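Local coordinates for dehydratase, IlvD/Edd family (Caulobacter crescentus, PDB 5OYN), which catalyses the dehydration of D-xylonate to 2-dehydro-3-deoxy-D-arabinonate in D-xylose breakdown, and acts on D-gluconate with similar efficiency, using a [2Fe-2S] cluster and magnesium, at residues A[147-159]-A[250-264]. Numbering follows the deposited sequence.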
ATOM      1  N   ALA A 147       0.495 -12.125  25.917  1.00 58.61           N
ATOM      2  CA  ALA A 147      -0.019 -13.174  25.045  1.00 53.39           C
ATOM      3  C   ALA A 147       1.098 -14.067  24.531  1.00 54.11           C
ATOM      4  O   ALA A 147       0.941 -15.293  24.464  1.00 52.94           O
ATOM      5  CB  ALA A 147      -0.789 -12.552  23.881  1.00 53.33           C
ATOM      6  N   ALA A 148       2.227 -13.479  24.143  1.00 55.97           N
ATOM      7  CA  ALA A 148       3.312 -14.302  23.626  1.00 54.29           C
ATOM      8  C   ALA A 148       3.844 -15.265  24.686  1.00 59.00           C
ATOM      9  O   ALA A 148       4.258 -16.376  24.343  1.00 60.37           O
ATOM     10  CB  ALA A 148       4.441 -13.426  23.082  1.00 49.12           C
ATOM     11  N   THR A 149       3.844 -14.874  25.972  1.00 56.12           N
ATOM     12  CA  THR A 149       4.433 -15.783  26.950  1.00 60.74           C
ATOM     13  C   THR A 149       3.479 -16.921  27.298  1.00 61.98           C
ATOM     14  O   THR A 149       3.917 -18.070  27.426  1.00 64.97           O
ATOM     15  CB  THR A 149       4.877 -15.049  28.222  1.00 62.68           C
ATOM     16  OG1 THR A 149       3.752 -14.821  29.068  1.00 70.96           O
ATOM     17  CG2 THR A 149       5.523 -13.739  27.905  1.00 58.30           C
ATOM     18  N   THR A 150       2.181 -16.629  27.449  1.00 54.61           N
ATOM     19  CA  THR A 150       1.200 -17.690  27.662  1.00 52.54           C
ATOM     20  C   THR A 150       1.366 -18.794  26.633  1.00 59.73           C
ATOM     21  O   THR A 150       1.361 -19.983  26.966  1.00 64.37           O
ATOM     22  CB  THR A 150      -0.222 -17.132  27.601  1.00 54.09           C
ATOM     23  OG1 THR A 150      -0.450 -16.245  28.704  1.00 64.15           O
ATOM     24  CG2 THR A 150      -1.233 -18.257  27.661  1.00 54.40           C
ATOM     25  N   VAL A 151       1.527 -18.417  25.368  1.00 65.24           N
ATOM     26  CA  VAL A 151       1.729 -19.424  24.338  1.00 62.75           C
ATOM     27  C   VAL A 151       3.176 -19.885  24.330  1.00 67.05           C
ATOM     28  O   VAL A 151       3.459 -21.078  24.158  1.00 73.04           O
ATOM     29  CB  VAL A 151       1.279 -18.874  22.978  1.00 59.84           C
ATOM     30  CG1 VAL A 151       1.703 -19.805  21.843  1.00 59.91           C
ATOM     31  CG2 VAL A 151      -0.227 -18.678  22.994  1.00 60.42           C
ATOM     32  N   ASN A 152       4.107 -18.959  24.541  1.00 60.79           N
ATOM     33  CA  ASN A 152       5.529 -19.271  24.676  1.00 65.95           C
ATOM     34  C   ASN A 152       6.086 -19.879  23.391  1.00 63.52           C
ATOM     35  O   ASN A 152       6.544 -21.021  23.359  1.00 66.36           O
ATOM     36  CB  ASN A 152       5.791 -20.190  25.878  1.00 64.69           C
ATOM     37  CG  ASN A 152       7.239 -20.150  26.336  1.00 69.18           C
ATOM     38  OD1 ASN A 152       7.872 -19.094  26.340  1.00 69.30           O
ATOM     39  ND2 ASN A 152       7.769 -21.300  26.735  1.00 69.89           N
ATOM     40  N   ILE A 153       6.025 -19.090  22.322  1.00 63.91           N
ATOM     41  CA  ILE A 153       6.829 -19.347  21.126  1.00 61.24           C
ATOM     42  C   ILE A 153       7.826 -18.198  21.033  1.00 57.08           C
ATOM     43  O   ILE A 153       7.562 -17.128  21.600  1.00 56.92           O
ATOM     44  CB  ILE A 153       5.962 -19.460  19.862  1.00 57.65           C
ATOM     45  CG1 ILE A 153       4.983 -18.293  19.763  1.00 65.78           C
ATOM     46  CG2 ILE A 153       5.200 -20.763  19.837  1.00 55.73           C
ATOM     47  CD1 ILE A 153       4.488 -18.047  18.333  1.00 57.95           C
ATOM     48  N   PRO A 154       8.968 -18.360  20.364  1.00 53.87           N
ATOM     49  CA  PRO A 154       9.957 -17.270  20.334  1.00 54.82           C
ATOM     50  C   PRO A 154       9.341 -15.970  19.825  1.00 57.64           C
ATOM     51  O   PRO A 154       8.652 -15.943  18.803  1.00 53.72           O
ATOM     52  CB  PRO A 154      11.045 -17.796  19.392  1.00 59.39           C
ATOM     53  CG  PRO A 154      10.842 -19.276  19.334  1.00 56.85           C
ATOM     54  CD  PRO A 154       9.397 -19.530  19.579  1.00 52.52           C
ATOM     55  N   ALA A 155       9.574 -14.893  20.577  1.00 64.10           N
ATOM     56  CA  ALA A 155       8.936 -13.603  20.364  1.00 52.86           C
ATOM     57  C   ALA A 155       9.981 -12.501  20.407  1.00 55.87           C
ATOM     58  O   ALA A 155      11.092 -12.694  20.900  1.00 59.84           O
ATOM     59  CB  ALA A 155       7.867 -13.331  21.420  1.00 48.31           C
ATOM     60  N   ILE A 156       9.614 -11.333  19.887  1.00 57.67           N
ATOM     61  CA  ILE A 156      10.486 -10.163  19.949  1.00 51.32           C
ATOM     62  C   ILE A 156       9.610  -8.937  19.745  1.00 52.84           C
ATOM     63  O   ILE A 156       8.667  -8.959  18.947  1.00 54.28           O
ATOM     64  CB  ILE A 156      11.631 -10.273  18.912  1.00 49.07           C
ATOM     65  CG1 ILE A 156      12.726  -9.251  19.158  1.00 44.29           C
ATOM     66  CG2 ILE A 156      11.107 -10.211  17.465  1.00 51.18           C
ATOM     67  CD1 ILE A 156      13.849  -9.365  18.107  1.00 44.72           C
ATOM     68  N   VAL A 157       9.887  -7.880  20.520  1.00 48.12           N
ATOM     69  CA  VAL A 157       9.087  -6.663  20.447  1.00 46.74           C
ATOM     70  C   VAL A 157       9.733  -5.706  19.463  1.00 49.25           C
ATOM     71  O   VAL A 157      10.961  -5.542  19.446  1.00 45.96           O
ATOM     72  CB  VAL A 157       8.935  -6.001  21.826  1.00 48.97           C
ATOM     73  CG1 VAL A 157       8.528  -4.535  21.667  1.00 41.66           C
ATOM     74  CG2 VAL A 157       7.916  -6.753  22.682  1.00 45.50           C
ATOM     75  N   LEU A 158       8.901  -5.084  18.627  1.00 46.61           N
ATOM     76  CA  LEU A 158       9.315  -3.969  17.789  1.00 45.25           C
ATOM     77  C   LEU A 158       8.495  -2.761  18.198  1.00 45.53           C
ATOM     78  O   LEU A 158       7.264  -2.787  18.107  1.00 49.97           O
ATOM     79  CB  LEU A 158       9.131  -4.271  16.300  1.00 43.87           C
ATOM     80  CG  LEU A 158       9.532  -3.105  15.385  1.00 45.30           C
ATOM     81  CD1 LEU A 158      10.999  -2.695  15.584  1.00 43.42           C
ATOM     82  CD2 LEU A 158       9.278  -3.473  13.964  1.00 41.32           C
ATOM     83  N   SER A 159       9.171  -1.716  18.654  1.00 47.45           N
ATOM     84  CA  SER A 159       8.500  -0.503  19.104  1.00 52.66           C
ATOM     85  C   SER A 159       8.240   0.413  17.918  1.00 51.23           C
ATOM     86  O   SER A 159       9.048   0.484  16.992  1.00 47.69           O
ATOM     87  CB  SER A 159       9.344   0.240  20.142  1.00 50.47           C
ATOM     88  OG  SER A 159       9.731  -0.614  21.203  1.00 53.07           O
ATOM     89  N   THR A 250      15.144  -6.354  13.390  1.00 49.78           N
ATOM     90  CA  THR A 250      14.252  -7.171  14.198  1.00 43.76           C
ATOM     91  C   THR A 250      13.687  -8.326  13.385  1.00 48.36           C
ATOM     92  O   THR A 250      13.513  -9.434  13.905  1.00 49.20           O
ATOM     93  CB  THR A 250      13.135  -6.316  14.779  1.00 42.84           C
ATOM     94  OG1 THR A 250      13.705  -5.288  15.608  1.00 43.28           O
ATOM     95  CG2 THR A 250      12.211  -7.170  15.613  1.00 43.70           C
ATOM     96  N   GLY A 251      13.427  -8.104  12.100  1.00 50.01           N
ATOM     97  CA  GLY A 251      12.927  -9.190  11.271  1.00 47.17           C
ATOM     98  C   GLY A 251      13.969 -10.266  11.043  1.00 47.52           C
ATOM     99  O   GLY A 251      13.660 -11.461  11.064  1.00 46.57           O
ATOM    100  N   GLN A 252      15.218  -9.857  10.822  1.00 54.11           N
ATOM    101  CA  GLN A 252      16.332 -10.801  10.796  1.00 54.40           C
ATOM    102  C   GLN A 252      16.432 -11.585  12.099  1.00 51.98           C
ATOM    103  O   GLN A 252      16.560 -12.818  12.093  1.00 57.21           O
ATOM    104  CB  GLN A 252      17.631 -10.048  10.541  1.00 47.99           C
ATOM    105  CG  GLN A 252      18.069 -10.105   9.122  1.00 53.92           C
ATOM    106  CD  GLN A 252      19.240  -9.210   8.880  1.00 59.46           C
ATOM    107  OE1 GLN A 252      19.514  -8.309   9.670  1.00 61.10           O
ATOM    108  NE2 GLN A 252      19.955  -9.454   7.788  1.00 67.13           N
ATOM    109  N   ARG A 253      16.372 -10.887  13.230  1.00 46.75           N
ATOM    110  CA  ARG A 253      16.647 -11.545  14.498  1.00 49.62           C
ATOM    111  C   ARG A 253      15.577 -12.567  14.860  1.00 53.64           C
ATOM    112  O   ARG A 253      15.871 -13.539  15.560  1.00 60.57           O
ATOM    113  CB  ARG A 253      16.778 -10.505  15.601  1.00 49.54           C
ATOM    114  CG  ARG A 253      17.171 -11.078  16.933  1.00 57.06           C
ATOM    115  CD  ARG A 253      18.415 -11.936  16.794  1.00 62.32           C
ATOM    116  NE  ARG A 253      18.712 -12.646  18.031  1.00 61.58           N
ATOM    117  CZ  ARG A 253      19.695 -13.528  18.174  1.00 61.53           C
ATOM    118  NH1 ARG A 253      20.484 -13.815  17.148  1.00 61.71           N
ATOM    119  NH2 ARG A 253      19.884 -14.122  19.347  1.00 63.21           N
ATOM    120  N   ILE A 254      14.337 -12.375  14.414  1.00 52.72           N
ATOM    121  CA  ILE A 254      13.275 -13.232  14.933  1.00 50.83           C
ATOM    122  C   ILE A 254      13.376 -14.622  14.336  1.00 53.30           C
ATOM    123  O   ILE A 254      12.929 -15.592  14.951  1.00 56.61           O
ATOM    124  CB  ILE A 254      11.882 -12.609  14.700  1.00 50.99           C
ATOM    125  CG1 ILE A 254      10.788 -13.365  15.474  1.00 55.39           C
ATOM    126  CG2 ILE A 254      11.532 -12.582  13.215  1.00 45.87           C
ATOM    127  CD1 ILE A 254      11.140 -13.775  16.882  1.00 54.36           C
ATOM    128  N   VAL A 255      13.964 -14.764  13.148  1.00 52.47           N
ATOM    129  CA  VAL A 255      14.115 -16.116  12.627  1.00 58.27           C
ATOM    130  C   VAL A 255      15.225 -16.842  13.387  1.00 65.35           C
ATOM    131  O   VAL A 255      15.098 -18.033  13.707  1.00 65.45           O
ATOM    132  CB  VAL A 255      14.340 -16.114  11.097  1.00 54.52           C
ATOM    133  CG1 VAL A 255      13.302 -15.265  10.397  1.00 53.83           C
ATOM    134  CG2 VAL A 255      15.713 -15.646  10.749  1.00 59.29           C
ATOM    135  N   ASP A 256      16.306 -16.125  13.729  1.00 61.89           N
ATOM    136  CA  ASP A 256      17.328 -16.666  14.621  1.00 61.18           C
ATOM    137  C   ASP A 256      16.703 -17.197  15.910  1.00 62.74           C
ATOM    138  O   ASP A 256      16.936 -18.344  16.303  1.00 68.23           O
ATOM    139  CB  ASP A 256      18.357 -15.585  14.947  1.00 63.61           C
ATOM    140  CG  ASP A 256      19.352 -15.355  13.830  1.00 70.38           C
ATOM    141  OD1 ASP A 256      19.584 -16.285  13.022  1.00 75.30           O
ATOM    142  OD2 ASP A 256      19.916 -14.234  13.783  1.00 68.09           O
ATOM    143  N   LEU A 257      15.888 -16.374  16.573  1.00 54.08           N
ATOM    144  CA  LEU A 257      15.211 -16.814  17.784  1.00 56.88           C
ATOM    145  C   LEU A 257      14.321 -18.021  17.529  1.00 60.23           C
ATOM    146  O   LEU A 257      14.059 -18.801  18.448  1.00 63.16           O
ATOM    147  CB  LEU A 257      14.372 -15.680  18.369  1.00 60.45           C
ATOM    148  CG  LEU A 257      15.022 -14.411  18.903  1.00 58.38           C
ATOM    149  CD1 LEU A 257      13.924 -13.573  19.530  1.00 56.37           C
ATOM    150  CD2 LEU A 257      16.090 -14.741  19.930  1.00 60.48           C
ATOM    151  N   ALA A 258      13.819 -18.179  16.308  1.00 64.39           N
ATOM    152  CA  ALA A 258      12.998 -19.349  16.021  1.00 61.96           C
ATOM    153  C   ALA A 258      13.853 -20.603  15.909  1.00 61.98           C
ATOM    154  O   ALA A 258      13.444 -21.675  16.367  1.00 67.45           O
ATOM    155  CB  ALA A 258      12.191 -19.139  14.741  1.00 59.48           C
ATOM    156  N   TYR A 259      15.045 -20.485  15.322  1.00 58.17           N
ATOM    157  CA  TYR A 259      15.895 -21.655  15.156  1.00 63.44           C
ATOM    158  C   TYR A 259      16.537 -22.062  16.477  1.00 71.79           C
ATOM    159  O   TYR A 259      16.483 -23.236  16.865  1.00 72.20           O
ATOM    160  CB  TYR A 259      16.950 -21.388  14.081  1.00 65.13           C
ATOM    161  CG  TYR A 259      16.436 -21.700  12.679  1.00 76.99           C
ATOM    162  CD1 TYR A 259      15.926 -20.700  11.865  1.00 73.57           C
ATOM    163  CD2 TYR A 259      16.435 -22.999  12.183  1.00 75.58           C
ATOM    164  CE1 TYR A 259      15.454 -20.975  10.592  1.00 73.03           C
ATOM    165  CE2 TYR A 259      15.960 -23.281  10.904  1.00 73.78           C
ATOM    166  CZ  TYR A 259      15.471 -22.263  10.116  1.00 73.80           C
ATOM    167  OH  TYR A 259      14.994 -22.513   8.845  1.00 70.31           O
ATOM    168  N   ASP A 260      17.117 -21.100  17.200  1.00 66.15           N
ATOM    169  CA  ASP A 260      17.709 -21.378  18.503  1.00 59.54           C
ATOM    170  C   ASP A 260      16.672 -21.623  19.582  1.00 60.71           C
ATOM    171  O   ASP A 260      17.053 -21.959  20.700  1.00 65.29           O
ATOM    172  CB  ASP A 260      18.621 -20.231  18.932  1.00 56.23           C
ATOM    173  CG  ASP A 260      19.651 -19.901  17.881  1.00 69.40           C
ATOM    174  OD1 ASP A 260      19.847 -20.745  16.971  1.00 82.81           O
ATOM    175  OD2 ASP A 260      20.249 -18.803  17.944  1.00 65.18           O
ATOM    176  N   ASP A 261      15.389 -21.439  19.288  1.00 62.69           N
ATOM    177  CA  ASP A 261      14.312 -21.836  20.191  1.00 63.15           C
ATOM    178  C   ASP A 261      14.309 -21.012  21.487  1.00 61.76           C
ATOM    179  O   ASP A 261      14.004 -21.529  22.563  1.00 67.70           O
ATOM    180  CB  ASP A 261      14.396 -23.335  20.488  1.00 67.36           C
ATOM    181  CG  ASP A 261      13.050 -23.947  20.812  1.00 72.84           C
ATOM    182  OD1 ASP A 261      12.016 -23.391  20.381  1.00 74.83           O
ATOM    183  OD2 ASP A 261      13.033 -24.987  21.508  1.00 71.82           O
ATOM    184  N   VAL A 262      14.613 -19.715  21.388  1.00 59.55           N
ATOM    185  CA  VAL A 262      14.622 -18.817  22.549  1.00 59.40           C
ATOM    186  C   VAL A 262      13.207 -18.287  22.778  1.00 62.16           C
ATOM    187  O   VAL A 262      12.782 -17.323  22.137  1.00 66.55           O
ATOM    188  CB  VAL A 262      15.610 -17.666  22.365  1.00 54.44           C
ATOM    189  CG1 VAL A 262      15.597 -16.767  23.587  1.00 58.25           C
ATOM    190  CG2 VAL A 262      16.997 -18.184  22.068  1.00 55.69           C
ATOM    191  N   LYS A 263      12.488 -18.887  23.729  1.00 61.59           N
ATOM    192  CA  LYS A 263      11.121 -18.546  24.105  1.00 63.74           C
ATOM    193  C   LYS A 263      11.077 -17.422  25.144  1.00 66.51           C
ATOM    194  O   LYS A 263      12.083 -17.115  25.797  1.00 64.64           O
ATOM    195  CB  LYS A 263      10.412 -19.781  24.661  1.00 68.29           C
ATOM    196  CG  LYS A 263      10.178 -20.890  23.644  1.00 64.57           C
ATOM    197  CD  LYS A 263       9.607 -22.128  24.329  1.00 75.81           C
ATOM    198  CE  LYS A 263       9.476 -23.282  23.368  1.00 71.13           C
ATOM    199  NZ  LYS A 263      10.550 -23.181  22.341  1.00 73.15           N
ATOM    200  N   PRO A 264       9.916 -16.771  25.303  1.00 64.37           N
ATOM    201  CA  PRO A 264       9.777 -15.782  26.389  1.00 65.02           C
ATOM    202  C   PRO A 264      10.111 -16.330  27.769  1.00 67.12           C
ATOM    203  O   PRO A 264      10.823 -15.670  28.541  1.00 66.67           O
ATOM    204  CB  PRO A 264       8.300 -15.360  26.290  1.00 59.61           C
ATOM    205  CG  PRO A 264       7.900 -15.641  24.905  1.00 62.41           C
ATOM    206  CD  PRO A 264       8.768 -16.751  24.382  1.00 61.16           C
TER
HETATM  207  O   HOH W   1      13.392  -5.118  18.626  1.00 45.08           O
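Ile156 reaches from strand 155-159 into the flank of helix 250-259 and touches Thr250, Arg253, Ile254 and Leu257, one face of the helix over two turns. Its CG2 lies 3.6 Å from Ile254 CD1, the two side chains running past each other in opposite directions. Its CG1 stands anti to the backbone N (chi1 -167°), and the extended chain carries CD1 over to Thr250 CG2, 3.7 Å away, and on to the aliphatic CG of Arg253. Leu257 CD1 covers Ile156 CB at 4.1 Å. Branched and long aliphatic residues suit this buried seam, which no direct hydrogen bond crosses. A water bridges the strand's backbone and a side chain of the helix instead, donating to Val157 O at 2.6 Å and to Thr250 OG1, a hydroxyl also bonded to Met246 O one turn earlier.

Just before the strand, Pro154 sets its ring against Leu257 and the loop that follows the helix. Its CB lies 3.3 Å from both Leu257 O and Val262 O; the ring, lacking an N-H, presents only carbon to these carbonyls. Pro264 in turn packs against the other segment's helix end, its CB 3.6 Å from Thr149 CG2 and its CD against Ile153 O. Asn152, at positive phi just after helix 147-151, lays its amide across the aliphatic part of Lys263, with OD1 3.1 Å from Lys263 CB and ND2 close to Lys263 CD. The amide is held at both ends, OD1 accepting from Leu265 N and ND2 bonding Asp590 OD1, while the lysine's ammonium turns to Asp261 in a salt bridge.

Behind the seam, Ile254 also touches Val132 of strand 130-135 and Ile84 of helix 73-87, so it is packed between the neighbouring strand and a second helix. Strand 155-159 is the last strand, within this chain, of a four-stranded parallel sheet, and the helix runs nearly antiparallel to it (166°), with axes 8.5 Å apart: the layered alpha/beta packing of a helix laid along a parallel sheet.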